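Local coordinates for austinoid biosynthesis clusters protein H (Emericella nidulans FGSC A4, PDB 5X9K), which probably acts as an isomerase of the Trt14 family in the biosynthesis of the fungal meroterpenoids austinol and dehydroaustinol, working as a homodimer, at residues 59-64 / 143-148; 110-115 / 125-130; 44-49 / 75-80; 106-111 / 131-136. All blocks are in the same frame, centred on the assembly; numbering follows the deposited sequence.

Contact 1: residues 59-64 / 143-148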
loop_
_atom_site.group_PDB
_atom_site.type_symbol
_atom_site.label_atom_id
_atom_site.label_comp_id
_atom_site.label_asym_id
_atom_site.label_seq_id
_atom_site.Cartn_x
_atom_site.Cartn_y
_atom_site.Cartn_z
ATOM N N ARG A 59 -1.089 -7.228 9.133
ATOM C CA ARG A 59 -1.257 -5.786 9.282
ATOM C C ARG A 59 -2.090 -5.277 8.117
ATOM O O ARG A 59 -1.763 -5.549 6.957
ATOM C CB ARG A 59 0.084 -5.056 9.297
ATOM C CG ARG A 59 1.140 -5.694 10.134
ATOM C CD ARG A 59 2.443 -4.920 10.013
ATOM N NE ARG A 59 3.466 -5.549 10.832
ATOM C CZ ARG A 59 3.927 -5.061 11.977
ATOM N NH1 ARG A 59 3.480 -3.899 12.454
ATOM N NH2 ARG A 59 4.856 -5.741 12.637
ATOM N N SER A 60 -3.139 -4.515 8.412
ATOM C CA SER A 60 -4.078 -4.092 7.381
ATOM C C SER A 60 -4.243 -2.581 7.429
ATOM O O SER A 60 -4.679 -2.034 8.448
ATOM C CB SER A 60 -5.430 -4.783 7.560
ATOM O OG SER A 60 -5.256 -6.187 7.479
ATOM N N PHE A 61 -3.924 -1.935 6.322
ATOM C CA PHE A 61 -3.946 -0.480 6.172
ATOM C C PHE A 61 -4.721 -0.129 4.908
ATOM O O PHE A 61 -4.973 -0.996 4.075
ATOM C CB PHE A 61 -2.505 0.034 6.107
ATOM C CG PHE A 61 -1.761 -0.186 7.371
ATOM C CD1 PHE A 61 -2.066 0.577 8.493
ATOM C CD2 PHE A 61 -0.807 -1.191 7.476
ATOM C CE1 PHE A 61 -1.388 0.380 9.688
ATOM C CE2 PHE A 61 -0.139 -1.405 8.675
ATOM C CZ PHE A 61 -0.436 -0.615 9.782
ATOM N N PRO A 62 -5.156 1.140 4.766
ATOM C CA PRO A 62 -5.030 2.314 5.637
ATOM C C PRO A 62 -5.714 2.129 6.983
ATOM O O PRO A 62 -6.633 1.310 7.094
ATOM C CB PRO A 62 -5.746 3.437 4.856
ATOM C CG PRO A 62 -5.976 2.915 3.482
ATOM C CD PRO A 62 -5.995 1.416 3.583
ATOM N N SER A 63 -5.273 2.891 7.978
ATOM C CA SER A 63 -5.945 2.906 9.273
ATOM C C SER A 63 -7.353 3.476 9.147
ATOM O O SER A 63 -7.591 4.436 8.409
ATOM C CB SER A 63 -5.143 3.740 10.271
ATOM O OG SER A 63 -3.899 3.119 10.537
ATOM N N SER A 64 -8.291 2.871 9.873
ATOM C CA SER A 64 -9.638 3.406 10.009
ATOM C C SER A 64 -10.059 3.295 11.469
ATOM O O SER A 64 -9.598 2.406 12.191
ATOM C CB SER A 64 -10.638 2.685 9.084
ATOM O OG SER A 64 -10.484 1.276 9.130
ATOM N N ASP A 143 5.174 -12.100 8.530
ATOM C CA ASP A 143 4.541 -10.795 8.670
ATOM C C ASP A 143 3.877 -10.470 7.342
ATOM O O ASP A 143 4.524 -10.505 6.296
ATOM C CB ASP A 143 5.551 -9.726 9.082
ATOM C CG ASP A 143 4.879 -8.476 9.660
ATOM O OD1 ASP A 143 4.205 -7.744 8.902
ATOM O OD2 ASP A 143 5.010 -8.238 10.881
ATOM N N PHE A 144 2.578 -10.207 7.386
ATOM C CA PHE A 144 1.726 -10.045 6.207
ATOM C C PHE A 144 1.142 -8.637 6.303
ATOM O O PHE A 144 0.138 -8.421 6.986
ATOM C CB PHE A 144 0.642 -11.140 6.185
ATOM C CG PHE A 144 -0.354 -11.035 5.053
ATOM C CD1 PHE A 144 -0.128 -10.214 3.941
ATOM C CD2 PHE A 144 -1.521 -11.782 5.096
ATOM C CE1 PHE A 144 -1.059 -10.130 2.923
ATOM C CE2 PHE A 144 -2.456 -11.714 4.062
ATOM C CZ PHE A 144 -2.224 -10.880 2.979
ATOM N N PHE A 145 1.803 -7.685 5.638
ATOM C CA PHE A 145 1.333 -6.304 5.521
ATOM C C PHE A 145 0.508 -6.191 4.247
ATOM O O PHE A 145 0.931 -6.655 3.184
ATOM C CB PHE A 145 2.538 -5.342 5.497
ATOM C CG PHE A 145 2.226 -3.903 5.079
ATOM C CD1 PHE A 145 2.005 -3.565 3.746
ATOM C CD2 PHE A 145 2.259 -2.880 6.016
ATOM C CE1 PHE A 145 1.768 -2.218 3.364
ATOM C CE2 PHE A 145 2.023 -1.547 5.644
ATOM C CZ PHE A 145 1.775 -1.224 4.318
ATOM N N GLN A 146 -0.667 -5.594 4.347
ATOM C CA GLN A 146 -1.393 -5.226 3.139
ATOM C C GLN A 146 -1.902 -3.804 3.257
ATOM O O GLN A 146 -2.303 -3.359 4.336
ATOM C CB GLN A 146 -2.541 -6.185 2.853
ATOM C CG GLN A 146 -3.731 -6.046 3.735
ATOM C CD GLN A 146 -4.800 -7.026 3.345
ATOM O OE1 GLN A 146 -5.508 -6.824 2.356
ATOM N NE2 GLN A 146 -4.909 -8.113 4.099
ATOM N N PHE A 147 -1.819 -3.077 2.152
ATOM C CA PHE A 147 -2.341 -1.722 2.057
ATOM C C PHE A 147 -3.402 -1.814 0.981
ATOM O O PHE A 147 -3.084 -2.063 -0.188
ATOM C CB PHE A 147 -1.245 -0.710 1.718
ATOM C CG PHE A 147 -1.667 0.739 1.895
ATOM C CD1 PHE A 147 -2.597 1.312 1.047
ATOM C CD2 PHE A 147 -1.100 1.519 2.900
ATOM C CE1 PHE A 147 -2.974 2.640 1.201
ATOM C CE2 PHE A 147 -1.466 2.864 3.067
ATOM C CZ PHE A 147 -2.412 3.418 2.202
ATOM N N ALA A 148 -4.660 -1.672 1.389
ATOM C CA ALA A 148 -5.786 -1.992 0.532
ATOM C C ALA A 148 -6.259 -0.761 -0.230
ATOM O O ALA A 148 -5.969 0.385 0.132
ATOM C CB ALA A 148 -6.937 -2.559 1.362
#
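The one parallel pairing of an otherwise antiparallel sheet joins R59, S60 and F61, at the end of strand 56-61, to F145, Q146 and F147 of strand 141-148. Backbone bonds alternate in the parallel manner: F144 O and Q146 O accept from R59 N and F61 N, while Q146 N and A148 N donate to R59 O and F61 O. At one end R59 and D143 form a side-on salt bridge. R59 runs extended from CG to NE and presents the NE side of its guanidinium; NE reaches D143 OD1 at 3.0 Å and is shared with OD2, which also takes NH2 of R59 at 3.1 Å. D143 CG, anti to its backbone N (chi1 -162°), carries the carboxylate alongside R59; the two planes are 19° apart, and both oxygens lie in the guanidinium plane. The curved sheet with helices packed on it is consistent with the SnoaL-like cone fold, and here its aromatic face reaches the dimer interface. Phenylalanines suit that buried face: F61 CD2 lies 3.4 Å from F145 CE2, the rings meeting obliquely, and H112 of the second subunit approaches both edge-to-face. Beyond F61 the chain turns through a cis peptide into P62, whose CD sits over one face of the F147 ring in a CH-pi contact, 4.3 Å from the centroid. S60 and Q146 point to the other face of the sheet, their OG and NE2 3.9 Å apart, and Q146 packs on Y130 through CB and meets Y128 CD1 with OE1.

Contact 2: residues 110-115 / 125-130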
loop_
_atom_site.group_PDB
_atom_site.type_symbol
_atom_site.label_atom_id
_atom_site.label_comp_id
_atom_site.label_asym_id
_atom_site.label_seq_id
_atom_site.Cartn_x
_atom_site.Cartn_y
_atom_site.Cartn_z
ATOM N N VAL A 110 7.985 -7.027 -1.655
ATOM C CA VAL A 110 6.940 -6.021 -1.827
ATOM C C VAL A 110 6.308 -6.219 -3.196
ATOM O O VAL A 110 7.019 -6.273 -4.211
ATOM C CB VAL A 110 7.492 -4.593 -1.688
ATOM C CG1 VAL A 110 6.345 -3.584 -1.797
ATOM C CG2 VAL A 110 8.186 -4.432 -0.350
ATOM N N LEU A 111 4.975 -6.309 -3.230
ATOM C CA LEU A 111 4.252 -6.620 -4.457
ATOM C C LEU A 111 3.088 -5.666 -4.643
ATOM O O LEU A 111 2.340 -5.405 -3.700
ATOM C CB LEU A 111 3.709 -8.046 -4.432
ATOM C CG LEU A 111 4.741 -9.165 -4.322
ATOM C CD1 LEU A 111 4.064 -10.485 -4.018
ATOM C CD2 LEU A 111 5.534 -9.256 -5.623
ATOM N N HIS A 112 2.928 -5.172 -5.870
ATOM C CA HIS A 112 1.721 -4.457 -6.262
ATOM C C HIS A 112 0.752 -5.489 -6.841
ATOM O O HIS A 112 0.978 -6.029 -7.931
ATOM C CB HIS A 112 2.068 -3.343 -7.250
ATOM C CG HIS A 112 0.918 -2.454 -7.577
ATOM N ND1 HIS A 112 0.973 -1.511 -8.581
ATOM C CD2 HIS A 112 -0.315 -2.353 -7.026
ATOM C CE1 HIS A 112 -0.185 -0.883 -8.648
ATOM N NE2 HIS A 112 -0.983 -1.370 -7.712
ATOM N N ILE A 113 -0.327 -5.770 -6.102
ATOM C CA ILE A 113 -1.218 -6.898 -6.351
ATOM C C ILE A 113 -2.560 -6.407 -6.877
ATOM O O ILE A 113 -3.098 -5.405 -6.392
ATOM C CB ILE A 113 -1.432 -7.696 -5.051
ATOM C CG1 ILE A 113 -0.118 -8.310 -4.584
ATOM C CG2 ILE A 113 -2.538 -8.758 -5.225
ATOM C CD1 ILE A 113 0.266 -9.497 -5.379
ATOM N N GLU A 114 -3.124 -7.157 -7.824
ATOM C CA GLU A 114 -4.510 -7.007 -8.260
ATOM C C GLU A 114 -5.303 -8.229 -7.821
ATOM O O GLU A 114 -4.868 -9.364 -8.027
ATOM C CB GLU A 114 -4.581 -6.866 -9.780
ATOM C CG GLU A 114 -4.073 -5.543 -10.316
ATOM C CD GLU A 114 -4.116 -5.505 -11.830
ATOM O OE1 GLU A 114 -4.002 -6.587 -12.448
ATOM O OE2 GLU A 114 -4.274 -4.398 -12.392
ATOM N N GLY A 115 -6.469 -7.997 -7.204
ATOM C CA GLY A 115 -7.417 -9.053 -6.896
ATOM C C GLY A 115 -8.668 -8.883 -7.743
ATOM O O GLY A 115 -9.227 -7.791 -7.817
ATOM N N GLU A 125 -13.017 -6.109 -8.456
ATOM C CA GLU A 125 -11.659 -5.862 -8.912
ATOM C C GLU A 125 -11.049 -4.807 -8.006
ATOM O O GLU A 125 -11.534 -3.675 -7.940
ATOM C CB GLU A 125 -11.626 -5.412 -10.375
ATOM C CG GLU A 125 -12.347 -6.384 -11.311
ATOM C CD GLU A 125 -12.062 -6.111 -12.776
ATOM O OE1 GLU A 125 -11.373 -5.111 -13.079
ATOM O OE2 GLU A 125 -12.530 -6.899 -13.621
ATOM N N THR A 126 -9.984 -5.179 -7.305
ATOM C CA THR A 126 -9.353 -4.299 -6.345
ATOM C C THR A 126 -7.847 -4.438 -6.514
ATOM O O THR A 126 -7.368 -5.182 -7.376
ATOM C CB THR A 126 -9.831 -4.635 -4.929
ATOM O OG1 THR A 126 -9.518 -3.555 -4.040
ATOM C CG2 THR A 126 -9.211 -5.965 -4.435
ATOM N N GLU A 127 -7.094 -3.686 -5.720
ATOM C CA GLU A 127 -5.644 -3.818 -5.717
ATOM C C GLU A 127 -5.097 -3.550 -4.325
ATOM O O GLU A 127 -5.790 -3.038 -3.447
ATOM C CB GLU A 127 -4.989 -2.886 -6.729
ATOM C CG GLU A 127 -5.427 -1.456 -6.589
ATOM C CD GLU A 127 -4.948 -0.597 -7.731
ATOM O OE1 GLU A 127 -3.716 -0.512 -7.940
ATOM O OE2 GLU A 127 -5.815 -0.002 -8.414
ATOM N N TYR A 128 -3.820 -3.903 -4.140
ATOM C CA TYR A 128 -3.154 -3.781 -2.852
ATOM C C TYR A 128 -1.663 -3.588 -3.069
ATOM O O TYR A 128 -1.125 -3.897 -4.133
ATOM C CB TYR A 128 -3.307 -5.029 -1.964
ATOM C CG TYR A 128 -4.587 -5.811 -2.059
ATOM C CD1 TYR A 128 -5.514 -5.794 -1.008
ATOM C CD2 TYR A 128 -4.858 -6.605 -3.167
ATOM C CE1 TYR A 128 -6.674 -6.534 -1.083
ATOM C CE2 TYR A 128 -6.013 -7.333 -3.244
ATOM C CZ TYR A 128 -6.912 -7.301 -2.206
ATOM O OH TYR A 128 -8.059 -8.046 -2.312
ATOM N N VAL A 129 -0.992 -3.111 -2.028
ATOM C CA VAL A 129 0.433 -3.347 -1.847
ATOM C C VAL A 129 0.563 -4.389 -0.744
ATOM O O VAL A 129 0.040 -4.202 0.360
ATOM C CB VAL A 129 1.195 -2.061 -1.502
ATOM C CG1 VAL A 129 2.683 -2.360 -1.300
ATOM C CG2 VAL A 129 1.012 -1.017 -2.622
ATOM N N TYR A 130 1.210 -5.504 -1.056
ATOM C CA TYR A 130 1.565 -6.482 -0.042
ATOM C C TYR A 130 3.029 -6.290 0.305
ATOM O O TYR A 130 3.867 -6.146 -0.588
ATOM C CB TYR A 130 1.360 -7.917 -0.543
ATOM C CG TYR A 130 -0.048 -8.468 -0.477
ATOM C CD1 TYR A 130 -1.135 -7.668 -0.134
ATOM C CD2 TYR A 130 -0.280 -9.819 -0.736
ATOM C CE1 TYR A 130 -2.422 -8.210 -0.057
ATOM C CE2 TYR A 130 -1.534 -10.352 -0.678
ATOM C CZ TYR A 130 -2.601 -9.561 -0.338
ATOM O OH TYR A 130 -3.848 -10.131 -0.276
#
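L111, I113 and G115 form hydrogen-bonded antiparallel pairs with Y130, Y128 and T126, the strands running at 159° to each other, while H112 opposite V129 and E114 opposite E127 are the non-hydrogen-bonded pairs between them. On the face carrying the latter residues, H112 NE2 donates diagonally to E127 OE1 at 2.9 Å. The bond is fairly straight (157° at the hydrogen); the acceptor lies near the ring plane, and imidazole and carboxylate are themselves almost coplanar. E127 CG stands between its backbone N and carbonyl carbon (chi1 52°), and from there the extended chain carries the carboxylate to the imidazole. Its other oxygen accepts from the backbone N of S63 of the second subunit, so one glutamate ties the histidine to the dimer interface. These strands make the long, twisted beta hairpin 108-119/122-134 at the heart of the sheet. Two branches of I113 divide the work on the other face: CG1 rests over the face of the Y130 ring, 4.1 Å from CG, and CG2 touches Y128 CD2 at 3.8 Å. Apolar I113 also reaches V37 of helix 26-38. Y128 CE2 lies 4.0 Å from G115 N, and because G115 has no side chain the Y128 hydroxyl can lie where a beta carbon would be tightly placed. Nearer the other end, V110 CG1 meets V129 CG1 at 3.9 Å, an ordinary van der Waals contact between beta-branched residues, which suit extended strands. K95 engages the E114 charge, and T126 OG1 bonds to the hydroxyl of T152.

Contact 3: residues 44-49 / 75-80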
loop_
_atom_site.group_PDB
_atom_site.type_symbol
_atom_site.label_atom_id
_atom_site.label_comp_id
_atom_site.label_asym_id
_atom_site.label_seq_id
_atom_site.Cartn_x
_atom_site.Cartn_y
_atom_site.Cartn_z
ATOM N N ASP A 44 -10.200 -22.057 -0.535
ATOM C CA ASP A 44 -10.345 -23.233 0.316
ATOM C C ASP A 44 -10.014 -22.941 1.775
ATOM O O ASP A 44 -9.933 -23.882 2.580
ATOM C CB ASP A 44 -9.487 -24.394 -0.214
ATOM C CG ASP A 44 -7.979 -24.176 -0.017
ATOM O OD1 ASP A 44 -7.568 -23.172 0.612
ATOM O OD2 ASP A 44 -7.192 -25.022 -0.507
ATOM N N VAL A 45 -9.796 -21.666 2.121
ATOM C CA VAL A 45 -9.498 -21.187 3.473
ATOM C C VAL A 45 -8.096 -21.592 3.926
ATOM O O VAL A 45 -7.277 -20.743 4.293
ATOM C CB VAL A 45 -10.536 -21.679 4.497
ATOM C CG1 VAL A 45 -10.247 -21.066 5.851
ATOM C CG2 VAL A 45 -11.954 -21.351 4.042
ATOM N N GLU A 46 -7.816 -22.894 3.917
ATOM C CA GLU A 46 -6.655 -23.400 4.639
ATOM C C GLU A 46 -5.348 -23.265 3.870
ATOM O O GLU A 46 -4.280 -23.208 4.487
ATOM C CB GLU A 46 -6.883 -24.865 4.996
ATOM C CG GLU A 46 -8.125 -25.130 5.818
ATOM C CD GLU A 46 -8.009 -24.607 7.234
ATOM O OE1 GLU A 46 -6.890 -24.226 7.647
ATOM O OE2 GLU A 46 -9.046 -24.566 7.930
ATOM N N SER A 47 -5.387 -23.250 2.540
ATOM C CA SER A 47 -4.136 -23.207 1.794
ATOM C C SER A 47 -3.385 -21.906 2.043
ATOM O O SER A 47 -2.149 -21.905 2.118
ATOM C CB SER A 47 -4.402 -23.408 0.307
ATOM O OG SER A 47 -4.638 -24.776 0.039
ATOM N N VAL A 48 -4.113 -20.794 2.175
ATOM C CA VAL A 48 -3.493 -19.525 2.552
ATOM C C VAL A 48 -2.956 -19.601 3.974
ATOM O O VAL A 48 -1.799 -19.251 4.241
ATOM C CB VAL A 48 -4.492 -18.363 2.405
ATOM C CG1 VAL A 48 -3.858 -17.090 2.859
ATOM C CG2 VAL A 48 -4.951 -18.222 0.962
ATOM N N LEU A 49 -3.786 -20.073 4.905
ATOM C CA LEU A 49 -3.362 -20.148 6.297
ATOM C C LEU A 49 -2.156 -21.054 6.467
ATOM O O LEU A 49 -1.353 -20.841 7.378
ATOM C CB LEU A 49 -4.508 -20.649 7.176
ATOM C CG LEU A 49 -5.717 -19.740 7.375
ATOM C CD1 LEU A 49 -6.822 -20.558 8.033
ATOM C CD2 LEU A 49 -5.346 -18.536 8.222
ATOM N N GLU A 75 -7.278 -14.762 14.240
ATOM C CA GLU A 75 -8.291 -13.758 13.925
ATOM C C GLU A 75 -8.540 -13.642 12.422
ATOM O O GLU A 75 -9.655 -13.317 12.002
ATOM C CB GLU A 75 -7.874 -12.401 14.501
ATOM C CG GLU A 75 -8.140 -12.232 15.981
ATOM C CD GLU A 75 -7.499 -10.973 16.532
ATOM O OE1 GLU A 75 -6.432 -10.587 16.015
ATOM O OE2 GLU A 75 -8.059 -10.366 17.474
ATOM N N SER A 76 -7.536 -13.901 11.594
ATOM C CA SER A 76 -7.734 -13.670 10.171
ATOM C C SER A 76 -8.483 -14.799 9.474
ATOM O O SER A 76 -8.881 -14.625 8.318
ATOM C CB SER A 76 -6.391 -13.451 9.482
ATOM O OG SER A 76 -5.633 -14.647 9.444
ATOM N N LYS A 77 -8.689 -15.943 10.134
ATOM C CA LYS A 77 -9.325 -17.070 9.452
ATOM C C LYS A 77 -10.723 -16.716 8.958
ATOM O O LYS A 77 -11.152 -17.206 7.905
ATOM C CB LYS A 77 -9.378 -18.289 10.374
ATOM C CG LYS A 77 -9.919 -19.537 9.683
ATOM C CD LYS A 77 -9.536 -20.816 10.404
ATOM C CE LYS A 77 -9.933 -22.022 9.580
ATOM N NZ LYS A 77 -9.917 -23.270 10.373
ATOM N N ALA A 78 -11.444 -15.866 9.693
ATOM C CA ALA A 78 -12.761 -15.432 9.238
ATOM C C ALA A 78 -12.693 -14.752 7.874
ATOM O O ALA A 78 -13.611 -14.906 7.059
ATOM C CB ALA A 78 -13.382 -14.494 10.275
ATOM N N ASP A 79 -11.613 -14.001 7.610
ATOM C CA ASP A 79 -11.465 -13.318 6.327
ATOM C C ASP A 79 -11.381 -14.317 5.183
ATOM O O ASP A 79 -12.010 -14.131 4.136
ATOM C CB ASP A 79 -10.224 -12.418 6.340
ATOM C CG ASP A 79 -10.383 -11.187 7.243
ATOM O OD1 ASP A 79 -11.498 -10.633 7.315
ATOM O OD2 ASP A 79 -9.384 -10.768 7.872
ATOM N N PHE A 80 -10.601 -15.383 5.354
ATOM C CA PHE A 80 -10.502 -16.373 4.288
ATOM C C PHE A 80 -11.769 -17.216 4.192
ATOM O O PHE A 80 -12.115 -17.700 3.103
ATOM C CB PHE A 80 -9.253 -17.229 4.500
ATOM C CG PHE A 80 -8.010 -16.405 4.731
ATOM C CD1 PHE A 80 -7.491 -15.618 3.716
ATOM C CD2 PHE A 80 -7.388 -16.390 5.968
ATOM C CE1 PHE A 80 -6.363 -14.843 3.929
ATOM C CE2 PHE A 80 -6.258 -15.622 6.183
ATOM C CZ PHE A 80 -5.749 -14.845 5.161
HETATM O O HOH W 1 -10.596 -19.061 1.371
#
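F80 of helix 73-86 points its side chain at the short helix 46-49, and V48 and L49 close on its ring from different directions in a small helix-to-helix packing. V48 CG1 stands over one face of the ring in a CH-pi contact, 3.5 Å from F80 CE1, with the valine crossing the phenylalanine at about a right angle. L49 instead approaches obliquely, CD2 lying 3.7 Å from F80 CE2. The other methyl of L49, CD1, packs crosswise on the aliphatic chain of K77, 3.6 Å from its CD. K77 suits this edge because its extended methylenes cover apolar neighbours while its ammonium reaches the exposed E46. CG of K77 stands anti to its backbone N (chi1 -175°), and the straight chain then passes V45 CG1 to bring NZ to E46. There NZ forms a salt bridge 2.9 Å from E46 OE2, which accepts on its syn lone pair; E46 is bent at chi2 (-70°), which folds its carboxylate back toward the lysine. The start of helix 46-49 is secured by D44 in an Asx motif: OD1 accepts from the backbone N of S47 and OD2 from S47 OG. V45, at the N-cap position, has its CG2 against the backbone carbonyl of F80. Beside it a bridging water links the segments, accepting from V45 N at 2.8 Å and donating to F80 O at 2.7 Å.

Contact 4: residues 106-111 / 131-136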
loop_
_atom_site.group_PDB
_atom_site.type_symbol
_atom_site.label_atom_id
_atom_site.label_comp_id
_atom_site.label_asym_id
_atom_site.label_seq_id
_atom_site.Cartn_x
_atom_site.Cartn_y
_atom_site.Cartn_z
ATOM N N ALA A 106 16.283 -8.352 4.952
ATOM C CA ALA A 106 15.096 -8.376 5.799
ATOM C C ALA A 106 14.135 -9.527 5.498
ATOM O O ALA A 106 13.154 -9.686 6.233
ATOM C CB ALA A 106 14.333 -7.060 5.650
ATOM N N ARG A 107 14.354 -10.284 4.426
ATOM C CA ARG A 107 13.451 -11.364 4.006
ATOM C C ARG A 107 12.068 -10.819 3.645
ATOM O O ARG A 107 11.045 -11.408 3.991
ATOM C CB ARG A 107 13.340 -12.455 5.082
ATOM C CG ARG A 107 14.700 -12.961 5.572
ATOM C CD ARG A 107 14.569 -14.207 6.457
ATOM N NE ARG A 107 13.664 -13.981 7.568
ATOM C CZ ARG A 107 13.986 -13.293 8.658
ATOM N NH1 ARG A 107 15.206 -12.791 8.788
ATOM N NH2 ARG A 107 13.101 -13.118 9.622
ATOM N N LYS A 108 12.039 -9.685 2.943
ATOM C CA LYS A 108 10.791 -9.004 2.610
ATOM C C LYS A 108 10.625 -8.874 1.102
ATOM O O LYS A 108 11.575 -8.559 0.373
ATOM C CB LYS A 108 10.730 -7.623 3.275
ATOM C CG LYS A 108 10.533 -7.699 4.784
ATOM C CD LYS A 108 10.365 -6.312 5.410
ATOM C CE LYS A 108 10.643 -6.340 6.908
ATOM N NZ LYS A 108 9.510 -5.795 7.704
ATOM N N VAL A 109 9.406 -9.135 0.641
ATOM C CA VAL A 109 9.037 -9.011 -0.758
ATOM C C VAL A 109 7.863 -8.054 -0.826
ATOM O O VAL A 109 6.858 -8.255 -0.133
ATOM C CB VAL A 109 8.655 -10.361 -1.380
ATOM C CG1 VAL A 109 8.214 -10.152 -2.805
ATOM C CG2 VAL A 109 9.831 -11.386 -1.278
ATOM N N VAL A 110 7.985 -7.027 -1.655
ATOM C CA VAL A 110 6.940 -6.021 -1.827
ATOM C C VAL A 110 6.308 -6.219 -3.196
ATOM O O VAL A 110 7.019 -6.273 -4.211
ATOM C CB VAL A 110 7.492 -4.593 -1.688
ATOM C CG1 VAL A 110 6.345 -3.584 -1.797
ATOM C CG2 VAL A 110 8.186 -4.432 -0.350
ATOM N N LEU A 111 4.975 -6.309 -3.230
ATOM C CA LEU A 111 4.252 -6.620 -4.457
ATOM C C LEU A 111 3.088 -5.666 -4.643
ATOM O O LEU A 111 2.340 -5.405 -3.700
ATOM C CB LEU A 111 3.709 -8.046 -4.432
ATOM C CG LEU A 111 4.741 -9.165 -4.322
ATOM C CD1 LEU A 111 4.064 -10.485 -4.018
ATOM C CD2 LEU A 111 5.534 -9.256 -5.623
ATOM N N ILE A 131 3.348 -6.317 1.592
ATOM C CA ILE A 131 4.738 -6.470 2.043
ATOM C C ILE A 131 4.808 -7.759 2.851
ATOM O O ILE A 131 4.257 -7.834 3.955
ATOM C CB ILE A 131 5.226 -5.277 2.872
ATOM C CG1 ILE A 131 5.163 -3.990 2.045
ATOM C CG2 ILE A 131 6.651 -5.528 3.345
ATOM C CD1 ILE A 131 5.481 -2.728 2.831
ATOM N N LEU A 132 5.501 -8.765 2.318
ATOM C CA LEU A 132 5.547 -10.091 2.929
ATOM C C LEU A 132 6.940 -10.327 3.494
ATOM O O LEU A 132 7.929 -10.246 2.754
ATOM C CB LEU A 132 5.194 -11.172 1.908
ATOM C CG LEU A 132 3.868 -10.931 1.164
ATOM C CD1 LEU A 132 3.606 -12.006 0.130
ATOM C CD2 LEU A 132 2.724 -10.850 2.152
ATOM N N GLN A 133 7.008 -10.604 4.800
ATOM C CA GLN A 133 8.244 -11.015 5.465
ATOM C C GLN A 133 8.236 -12.532 5.601
ATOM O O GLN A 133 7.309 -13.095 6.187
ATOM C CB GLN A 133 8.375 -10.372 6.845
ATOM C CG GLN A 133 9.715 -10.638 7.578
ATOM C CD GLN A 133 9.768 -9.948 8.937
ATOM O OE1 GLN A 133 9.535 -8.753 9.035
ATOM N NE2 GLN A 133 10.047 -10.712 9.993
ATOM N N ILE A 134 9.274 -13.183 5.083
ATOM C CA ILE A 134 9.372 -14.639 5.104
ATOM C C ILE A 134 10.193 -15.055 6.320
ATOM O O ILE A 134 11.064 -14.308 6.781
ATOM C CB ILE A 134 9.992 -15.147 3.788
ATOM C CG1 ILE A 134 9.266 -14.545 2.578
ATOM C CG2 ILE A 134 10.003 -16.672 3.726
ATOM C CD1 ILE A 134 7.771 -14.748 2.631
ATOM N N ASN A 135 9.904 -16.240 6.870
ATOM C CA ASN A 135 10.680 -16.698 8.020
ATOM C C ASN A 135 12.111 -17.045 7.599
ATOM O O ASN A 135 12.457 -17.059 6.415
ATOM C CB ASN A 135 10.008 -17.888 8.723
ATOM C CG ASN A 135 9.782 -19.091 7.817
ATOM O OD1 ASN A 135 10.118 -19.083 6.640
ATOM N ND2 ASN A 135 9.196 -20.147 8.386
ATOM N N GLU A 136 12.961 -17.308 8.601
ATOM C CA GLU A 136 14.371 -17.579 8.308
ATOM C C GLU A 136 14.527 -18.814 7.434
ATOM O O GLU A 136 15.393 -18.856 6.555
ATOM C CB GLU A 136 15.161 -17.743 9.610
ATOM C CG GLU A 136 15.130 -16.504 10.502
ATOM C CD GLU A 136 15.798 -16.724 11.854
ATOM O OE1 GLU A 136 16.383 -17.806 12.062
ATOM O OE2 GLU A 136 15.735 -15.813 12.709
#
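I131, near the end of the second strand (122-134) of the beta hairpin 108-119/122-134, lies alongside V110, pointing the same way, with its CG1 3.9 Å from V110 CG2; V101 of the second subunit packs against both, which fits such apolar, branched residues. L132 forms a hydrogen-bonded antiparallel pair with V109, its N and O exchanging bonds of 2.8 Å with V109 O and N, and its side chain turns to F144 and to F36 of helix 26-38. Q133 extends on the same face as I131; with CG anti to its backbone N (chi1 -174°) and the chain extended beyond, it reaches past K108, where OE1 meets K108 NZ in a weak bond of 3.2 Å while NE2 goes to E142. I134 is gripped twice by R107: its N donates to R107 O at 2.7 Å, and its O accepts from R107 NE at 2.7 Å, tilted 18° from the guanidinium plane. R107 and K108 both face D103 in a G1 beta bulge, and NH2 of R107 forms a salt bridge with E142. N135 turns away, its OD1 holding backbone N atoms of T139 and M140. E136 lays its methylene over the face of the R107 guanidinium, CG 3.9 Å from CZ.

Contacts 1, 2 and 4 belong to one curved sheet. Contacts 2 and 4 are successive parts of the hairpin 108-119/122-134, their centres about 15 Å apart and sharing V110 and L111. Strand 122-134 then pairs with strand 141-148 of contact 1, whose centre lies about 11 Å from that of contact 2 and 14 Å from that of contact 4; probable hydrogen bonds link F147 N to V129 O (contacts 1 and 2) and Q133 N to D143 O (contacts 1 and 4). All three touch the second subunit. Contact 3 comes first to close along the chain and alternates with contact 1 in sequence. It joins two helices about 16 Å from contact 1 between centres; no other chain touches its segments, so among these four only the sheet contacts reach the dimer interface.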